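Local coordinates for catalase (Pseudomonas syringae, PDB 1M7S), which breaks down hydrogen peroxide into water and oxygen with a haem cofactor, protecting the cell from peroxide damage, at the interface of chains A and B and the interface of chains A and C. Sequence-based numbering; all coordinates share one arbitrary frame. Chains: chain A/B/C, Catalase.

Contact 1: the interface of chains A and B. Residues chain A 3-7; chain B 357-358, 384.
A:Thr3 to A:Asp7 of the N-terminal arm lie along B:Asn357 and B:Asn358 in a polar, two-fold-related subunit interface, where backbone and side-chain amides tie the arm of one catalase chain to its neighbour and so help hold the tetramer together. A:Thr5 is gripped on both its backbone and its side chain. Its N donates to B:Asn357 O at 2.9 Å, while its hydroxyl OG1 accepts from B:Asn357 N at 2.9 Å. That hydroxyl sits between the backbone N and the carbonyl carbon (chi1 75°) and donates to A:Arg6 O, which would leave the hydroxyl oxygen to accept from B:Asn357 N. B:Asn357 has CG anti to its backbone N, which sends the amide toward A:Thr3; ND2 meets A:Thr3 O at 3.1 Å from above the carbonyl plane, 68° out of it. The other end of this carboxamide, OD1, accepts a bent bond from B:Arg384 NE, which comes from above the carbonyl plane and should limit flipping of the amide. A:Leu4 puts its CD1 methyl against B:Asn358 CA at 3.8 Å and beside B:Arg384 CD, an apolar contact amid the polar bonds. B:Asn358 spends its ND2 twice: on A:Thr5 O, which lies in its amide plane, and on A:Asp7 OD1, met on the anti side at 2.9 Å with ND2 tilted out of the carboxylate plane, the carboxylate and amide planes 52° apart.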
loop_
_atom_site.group_PDB
_atom_site.type_symbol
_atom_site.label_atom_id
_atom_site.label_comp_id
_atom_site.label_asym_id
_atom_site.label_seq_id
_atom_site.Cartn_x
_atom_site.Cartn_y
_atom_site.Cartn_z
ATOM N N THR A 3 -22.596 -3.955 24.835
ATOM C CA THR A 3 -21.944 -5.177 24.402
ATOM C C THR A 3 -20.829 -4.913 23.370
ATOM O O THR A 3 -20.924 -3.997 22.573
ATOM C CB THR A 3 -22.996 -6.067 23.695
ATOM O OG1 THR A 3 -24.116 -6.165 24.599
ATOM C CG2 THR A 3 -22.399 -7.434 23.397
ATOM N N LEU A 4 -19.765 -5.691 23.515
ATOM C CA LEU A 4 -18.646 -5.661 22.572
ATOM C C LEU A 4 -19.210 -6.127 21.237
ATOM O O LEU A 4 -20.031 -7.065 21.174
ATOM C CB LEU A 4 -17.638 -6.705 23.087
ATOM C CG LEU A 4 -16.400 -7.037 22.238
ATOM C CD1 LEU A 4 -15.464 -5.827 22.218
ATOM C CD2 LEU A 4 -15.683 -8.207 22.914
ATOM N N THR A 5 -18.797 -5.553 20.125
ATOM C CA THR A 5 -19.215 -5.922 18.806
ATOM C C THR A 5 -18.012 -6.170 17.868
ATOM O O THR A 5 -16.927 -5.660 18.140
ATOM C CB THR A 5 -20.069 -4.895 18.039
ATOM O OG1 THR A 5 -19.192 -3.829 17.599
ATOM C CG2 THR A 5 -21.189 -4.308 18.911
ATOM N N ARG A 6 -18.292 -6.805 16.760
ATOM C CA ARG A 6 -17.375 -6.962 15.633
ATOM C C ARG A 6 -17.521 -5.700 14.765
ATOM O O ARG A 6 -18.335 -4.825 15.100
ATOM C CB ARG A 6 -17.654 -8.239 14.857
ATOM C CG ARG A 6 -17.506 -9.546 15.619
ATOM C CD ARG A 6 -17.153 -10.726 14.723
ATOM N NE ARG A 6 -18.038 -10.813 13.574
ATOM C CZ ARG A 6 -19.266 -11.320 13.453
ATOM N NH1 ARG A 6 -19.901 -11.259 12.291
ATOM N NH2 ARG A 6 -19.805 -11.914 14.491
ATOM N N ASP A 7 -16.698 -5.521 13.740
ATOM C CA ASP A 7 -16.741 -4.325 12.873
ATOM C C ASP A 7 -18.007 -4.221 12.027
ATOM O O ASP A 7 -18.378 -3.107 11.576
ATOM C CB ASP A 7 -15.445 -4.329 12.044
ATOM C CG ASP A 7 -14.166 -4.074 12.850
ATOM O OD1 ASP A 7 -14.198 -3.593 14.013
ATOM O OD2 ASP A 7 -13.045 -4.273 12.277
ATOM N N ASN B 357 -18.514 -1.273 18.779
ATOM C CA ASN B 357 -17.883 -1.087 20.071
ATOM C C ASN B 357 -16.787 -2.134 20.302
ATOM O O ASN B 357 -17.118 -3.238 20.699
ATOM C CB ASN B 357 -18.960 -1.197 21.151
ATOM C CG ASN B 357 -18.517 -0.967 22.561
ATOM O OD1 ASN B 357 -17.594 -0.171 22.795
ATOM N ND2 ASN B 357 -19.150 -1.635 23.549
ATOM N N ASN B 358 -15.524 -1.736 20.100
ATOM C CA ASN B 358 -14.478 -2.753 20.274
ATOM C C ASN B 358 -13.124 -2.061 20.443
ATOM O O ASN B 358 -13.031 -0.850 20.457
ATOM C CB ASN B 358 -14.518 -3.792 19.172
ATOM C CG ASN B 358 -14.287 -3.282 17.752
ATOM O OD1 ASN B 358 -13.431 -2.434 17.498
ATOM N ND2 ASN B 358 -15.050 -3.782 16.806
ATOM N N ARG B 384 -16.454 -3.702 28.218
ATOM C CA ARG B 384 -17.134 -4.015 26.962
ATOM C C ARG B 384 -17.525 -5.499 27.036
ATOM O O ARG B 384 -16.939 -6.450 26.481
ATOM C CB ARG B 384 -16.333 -3.822 25.667
ATOM C CG ARG B 384 -15.777 -2.425 25.437
ATOM C CD ARG B 384 -15.072 -2.371 24.081
ATOM N NE ARG B 384 -14.818 -1.026 23.559
ATOM C CZ ARG B 384 -13.771 -0.297 23.929
ATOM N NH1 ARG B 384 -12.880 -0.724 24.820
ATOM N NH2 ARG B 384 -13.536 0.919 23.399
#

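Contact 2: the interface of chains A and B. Residues chain A 300-301, 305, 347-348; chain B 363, 365-368.
Edge-on to the A:Phe300 ring, and in its plane, lies B:Asn366 CB, 3.8 Å from ring atom CE1; the backbone oxygen of B:Gly363 also nears CE1 and CZ. The A:Gln305 carboxamide reads the backbone of B:Asn366 at both ends: OE1 accepts from B:Asn366 N on an in-plane lone pair, and NE2 donates to B:Asn366 O at 3.0 Å, almost straight (177° at the hydrogen) and in the amide plane. A:Gln301 O also lies in the amide plane of A:Gln305 and accepts from NE2, which is tilted from the carbonyl plane of A:Gln301. OE1 takes part in a water link to B:Leu365 N; these partners should fix the rotation of the amide and which end carries the oxygen. The side chain of B:Asn366, CG anti to its backbone N (chi1 -171°), swings toward A:Gln301, whose amide plane is turned 46° from its own. A:Leu347 crosses B:Leu365 at about a right angle, its CD2 methyl 3.7 Å from B:Leu365 CA, while A:Pro348 CG rests by B:Thr367 O. Together they help join the two subunits across the two-fold. B:Asn366 OD1 is gripped from opposite faces of its plane, by A:Gln301 NE2 from above the carbonyl plane at 2.9 Å and by B:Gly368 N at 2.9 Å.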
loop_
_atom_site.group_PDB
_atom_site.type_symbol
_atom_site.label_atom_id
_atom_site.label_comp_id
_atom_site.label_asym_id
_atom_site.label_seq_id
_atom_site.Cartn_x
_atom_site.Cartn_y
_atom_site.Cartn_z
ATOM N N PHE A 300 -2.559 8.669 17.636
ATOM C CA PHE A 300 -2.457 8.177 16.272
ATOM C C PHE A 300 -3.286 9.032 15.313
ATOM O O PHE A 300 -2.888 9.429 14.226
ATOM C CB PHE A 300 -2.902 6.697 16.146
ATOM C CG PHE A 300 -2.751 6.156 14.750
ATOM C CD1 PHE A 300 -3.845 6.077 13.880
ATOM C CD2 PHE A 300 -1.525 5.644 14.299
ATOM C CE1 PHE A 300 -3.772 5.577 12.588
ATOM C CE2 PHE A 300 -1.428 5.147 12.989
ATOM C CZ PHE A 300 -2.548 5.101 12.148
ATOM N N GLN A 301 -4.577 9.213 15.654
ATOM C CA GLN A 301 -5.501 9.884 14.740
ATOM C C GLN A 301 -5.097 11.318 14.453
ATOM O O GLN A 301 -5.362 11.839 13.345
ATOM C CB GLN A 301 -6.946 9.871 15.327
ATOM C CG GLN A 301 -7.688 8.542 15.075
ATOM C CD GLN A 301 -8.859 8.355 16.023
ATOM O OE1 GLN A 301 -9.107 9.188 16.895
ATOM N NE2 GLN A 301 -9.640 7.289 15.771
ATOM N N GLN A 305 -1.117 11.120 12.263
ATOM C CA GLN A 305 -1.659 11.380 10.941
ATOM C C GLN A 305 -1.644 12.822 10.450
ATOM O O GLN A 305 -1.947 13.003 9.241
ATOM C CB GLN A 305 -3.071 10.800 10.825
ATOM C CG GLN A 305 -3.166 9.296 10.938
ATOM C CD GLN A 305 -4.566 8.777 10.689
ATOM O OE1 GLN A 305 -4.684 7.795 9.964
ATOM N NE2 GLN A 305 -5.624 9.430 11.239
ATOM N N LEU A 347 -8.600 13.415 6.121
ATOM C CA LEU A 347 -8.693 12.940 7.494
ATOM C C LEU A 347 -9.088 14.106 8.383
ATOM O O LEU A 347 -8.670 15.229 8.130
ATOM C CB LEU A 347 -7.349 12.347 8.011
ATOM C CG LEU A 347 -6.829 11.141 7.226
ATOM C CD1 LEU A 347 -5.424 10.711 7.720
ATOM C CD2 LEU A 347 -7.762 9.909 7.391
ATOM N N PRO A 348 -9.824 13.902 9.459
ATOM C CA PRO A 348 -10.244 14.930 10.384
ATOM C C PRO A 348 -9.197 15.972 10.718
ATOM O O PRO A 348 -9.416 17.193 10.497
ATOM C CB PRO A 348 -10.773 14.195 11.650
ATOM C CG PRO A 348 -11.281 12.936 10.992
ATOM C CD PRO A 348 -10.349 12.585 9.850
ATOM N N GLY B 363 -4.397 1.874 11.957
ATOM C CA GLY B 363 -4.527 1.439 10.555
ATOM C C GLY B 363 -4.512 2.656 9.624
ATOM O O GLY B 363 -4.830 3.774 10.017
ATOM N N LEU B 365 -5.335 5.556 7.208
ATOM C CA LEU B 365 -6.494 6.444 7.007
ATOM C C LEU B 365 -7.598 6.206 8.006
ATOM O O LEU B 365 -8.785 5.991 7.682
ATOM C CB LEU B 365 -7.015 6.388 5.582
ATOM C CG LEU B 365 -6.016 6.841 4.496
ATOM C CD1 LEU B 365 -6.703 6.707 3.138
ATOM C CD2 LEU B 365 -5.563 8.274 4.676
ATOM N N ASN B 366 -7.249 6.290 9.290
ATOM C CA ASN B 366 -8.213 6.084 10.354
ATOM C C ASN B 366 -8.994 7.399 10.537
ATOM O O ASN B 366 -8.410 8.465 10.801
ATOM C CB ASN B 366 -7.472 5.744 11.657
ATOM C CG ASN B 366 -8.497 5.303 12.702
ATOM O OD1 ASN B 366 -9.302 6.183 13.073
ATOM N ND2 ASN B 366 -8.516 4.026 13.085
ATOM N N THR B 367 -10.305 7.353 10.253
ATOM C CA THR B 367 -11.065 8.605 10.320
ATOM C C THR B 367 -11.810 8.776 11.617
ATOM O O THR B 367 -12.643 9.695 11.732
ATOM C CB THR B 367 -12.095 8.646 9.157
ATOM O OG1 THR B 367 -12.923 7.477 9.362
ATOM C CG2 THR B 367 -11.398 8.592 7.812
ATOM N N GLY B 368 -11.518 7.970 12.626
ATOM C CA GLY B 368 -12.226 8.107 13.887
ATOM C C GLY B 368 -11.957 9.325 14.721
ATOM O O GLY B 368 -11.063 10.173 14.504
HETATM O O HOH W 1 -3.035 6.986 7.634
#

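Contact 3: the interface of chains A and C. Residues chain A 160, 163-164, 442, 444-445, 448; chain C 378-381.
C:Arg380, with 159 Å² hidden, reaches into chain A between A:His164 and A:Ile448, the residue with most surface hidden in this patch of a two-fold-related subunit interface. Its guanidinium stacks on the A:His164 ring with planes 5° apart, NH2 lying 3.7 Å from the ring centroid in a cation-pi contact. Across the opposite face comes the A:Ile448 tip, CD1 at 3.6 Å from C:Arg380 CZ. At the guanidinium edge, NE and NH2 both point at A:Ser163 OG, the shorter bond being 2.8 Å from NH2. The hydroxyl donates to A:Asp160 O, which would leave its oxygen to accept from the arginine. NH1 forms a salt bridge with A:Glu444 OE2 at 2.8 Å, on the anti lone pair. The bend at chi3 (69°) turns the guanidinium in toward A:Ser163 and A:Glu444 while CD passes A:Leu442 CD1. A:His164, with 71 Å² hidden, is clamped on its other face by C:Pro378, whose CB rides over the ring; a bent bond from ND1 to A:Asp160 O, near the ring plane, should help set its rotation. A:Leu442 meets C:Leu381 tip to tip. The A:Asp160 carboxylate grips the loop with both syn lone pairs: OD1 takes C:Arg380 N at 2.7 Å, and OD2 takes the hydroxyl OG of C:Ser379 at 2.6 Å.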
loop_
_atom_site.group_PDB
_atom_site.type_symbol
_atom_site.label_atom_id
_atom_site.label_comp_id
_atom_site.label_asym_id
_atom_site.label_seq_id
_atom_site.Cartn_x
_atom_site.Cartn_y
_atom_site.Cartn_z
ATOM N N ASP A 160 32.425 13.057 6.822
ATOM C CA ASP A 160 32.897 12.801 5.461
ATOM C C ASP A 160 32.028 13.658 4.534
ATOM O O ASP A 160 32.508 14.478 3.718
ATOM C CB ASP A 160 32.709 11.298 5.173
ATOM C CG ASP A 160 32.936 10.878 3.739
ATOM O OD1 ASP A 160 33.680 11.597 3.048
ATOM O OD2 ASP A 160 32.392 9.832 3.313
ATOM N N SER A 163 32.505 17.665 5.254
ATOM C CA SER A 163 33.809 18.147 4.779
ATOM C C SER A 163 33.736 18.680 3.350
ATOM O O SER A 163 34.559 19.541 2.985
ATOM C CB SER A 163 34.885 17.052 4.885
ATOM O OG SER A 163 34.738 16.036 3.912
ATOM N N HIS A 164 32.737 18.344 2.517
ATOM C CA HIS A 164 32.527 18.937 1.220
ATOM C C HIS A 164 31.497 20.066 1.256
ATOM O O HIS A 164 31.074 20.584 0.219
ATOM C CB HIS A 164 31.950 17.859 0.256
ATOM C CG HIS A 164 32.791 16.613 0.190
ATOM N ND1 HIS A 164 32.699 15.658 1.185
ATOM C CD2 HIS A 164 33.729 16.173 -0.698
ATOM C CE1 HIS A 164 33.546 14.665 0.928
ATOM N NE2 HIS A 164 34.158 14.969 -0.200
ATOM N N LEU A 442 37.821 10.277 9.591
ATOM C CA LEU A 442 39.012 10.085 8.754
ATOM C C LEU A 442 39.809 11.398 8.767
ATOM O O LEU A 442 39.256 12.503 8.708
ATOM C CB LEU A 442 38.587 9.716 7.339
ATOM C CG LEU A 442 37.976 10.946 6.615
ATOM C CD1 LEU A 442 38.989 11.502 5.647
ATOM C CD2 LEU A 442 36.639 10.818 5.954
ATOM N N GLU A 444 41.671 13.182 6.726
ATOM C CA GLU A 444 41.481 14.221 5.725
ATOM C C GLU A 444 40.187 15.009 5.976
ATOM O O GLU A 444 40.225 16.242 5.972
ATOM C CB GLU A 444 41.510 13.627 4.325
ATOM C CG GLU A 444 41.616 14.610 3.183
ATOM C CD GLU A 444 41.697 13.926 1.824
ATOM O OE1 GLU A 444 42.730 13.250 1.556
ATOM O OE2 GLU A 444 40.749 14.048 1.006
ATOM N N SER A 445 39.058 14.348 6.186
ATOM C CA SER A 445 37.809 15.100 6.432
ATOM C C SER A 445 37.870 15.881 7.737
ATOM O O SER A 445 37.324 16.980 7.802
ATOM C CB SER A 445 36.597 14.152 6.578
ATOM O OG SER A 445 36.402 13.556 5.308
ATOM N N ILE A 448 39.762 19.075 7.372
ATOM C CA ILE A 448 39.009 20.031 6.530
ATOM C C ILE A 448 37.882 20.652 7.354
ATOM O O ILE A 448 37.624 21.858 7.291
ATOM C CB ILE A 448 38.497 19.353 5.281
ATOM C CG1 ILE A 448 39.665 19.150 4.276
ATOM C CG2 ILE A 448 37.371 20.193 4.636
ATOM C CD1 ILE A 448 39.112 18.257 3.135
ATOM N N PRO C 378 28.398 14.123 -1.690
ATOM C CA PRO C 378 29.714 13.548 -1.946
ATOM C C PRO C 378 30.311 12.803 -0.760
ATOM O O PRO C 378 29.910 13.030 0.386
ATOM C CB PRO C 378 30.686 14.735 -2.159
ATOM C CG PRO C 378 29.911 15.877 -1.588
ATOM C CD PRO C 378 28.448 15.565 -1.461
ATOM N N SER C 379 31.354 12.026 -1.063
ATOM C CA SER C 379 32.036 11.256 -0.020
ATOM C C SER C 379 33.510 11.214 -0.446
ATOM O O SER C 379 33.648 11.078 -1.682
ATOM C CB SER C 379 31.471 9.813 -0.023
ATOM O OG SER C 379 32.341 9.025 0.807
ATOM N N ARG C 380 34.449 11.394 0.470
ATOM C CA ARG C 380 35.847 11.220 0.038
ATOM C C ARG C 380 36.317 9.786 0.250
ATOM O O ARG C 380 37.460 9.487 -0.099
ATOM C CB ARG C 380 36.841 12.124 0.728
ATOM C CG ARG C 380 37.047 12.027 2.215
ATOM C CD ARG C 380 37.938 13.163 2.749
ATOM N NE ARG C 380 37.217 14.453 2.665
ATOM C CZ ARG C 380 37.360 15.398 1.769
ATOM N NH1 ARG C 380 38.250 15.361 0.771
ATOM N NH2 ARG C 380 36.580 16.485 1.840
ATOM N N LEU C 381 35.485 8.933 0.813
ATOM C CA LEU C 381 35.755 7.526 1.047
ATOM C C LEU C 381 35.238 6.704 -0.122
ATOM O O LEU C 381 35.914 5.815 -0.645
ATOM C CB LEU C 381 35.057 7.081 2.348
ATOM C CG LEU C 381 35.473 7.837 3.610
ATOM C CD1 LEU C 381 34.798 7.276 4.847
ATOM C CD2 LEU C 381 37.003 7.812 3.764
HETATM O O HOH W 2 36.648 18.939 0.555
#

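Contacts 1 and 2 both join chains A and B, their C-alpha centres about 19 Å apart, and draw on neighbouring stretches of chain B, 357-358 for contact 1 and 363 with 365-368 for contact 2. Centre to centre, contact 3 lies about 59 Å from contact 1 and 44 Å from contact 2, and uses residues 378-381 of chain C; contact 1 takes the nearby residue 384 from chain B. The segment 357-384 thus serves two different neighbours, interlocking the four-chain assembly. The centre of contact 2 is about 17 Å from A:His52, that of contact 3 about 24 Å; the distances alone suggest a structural rather than a catalytic role.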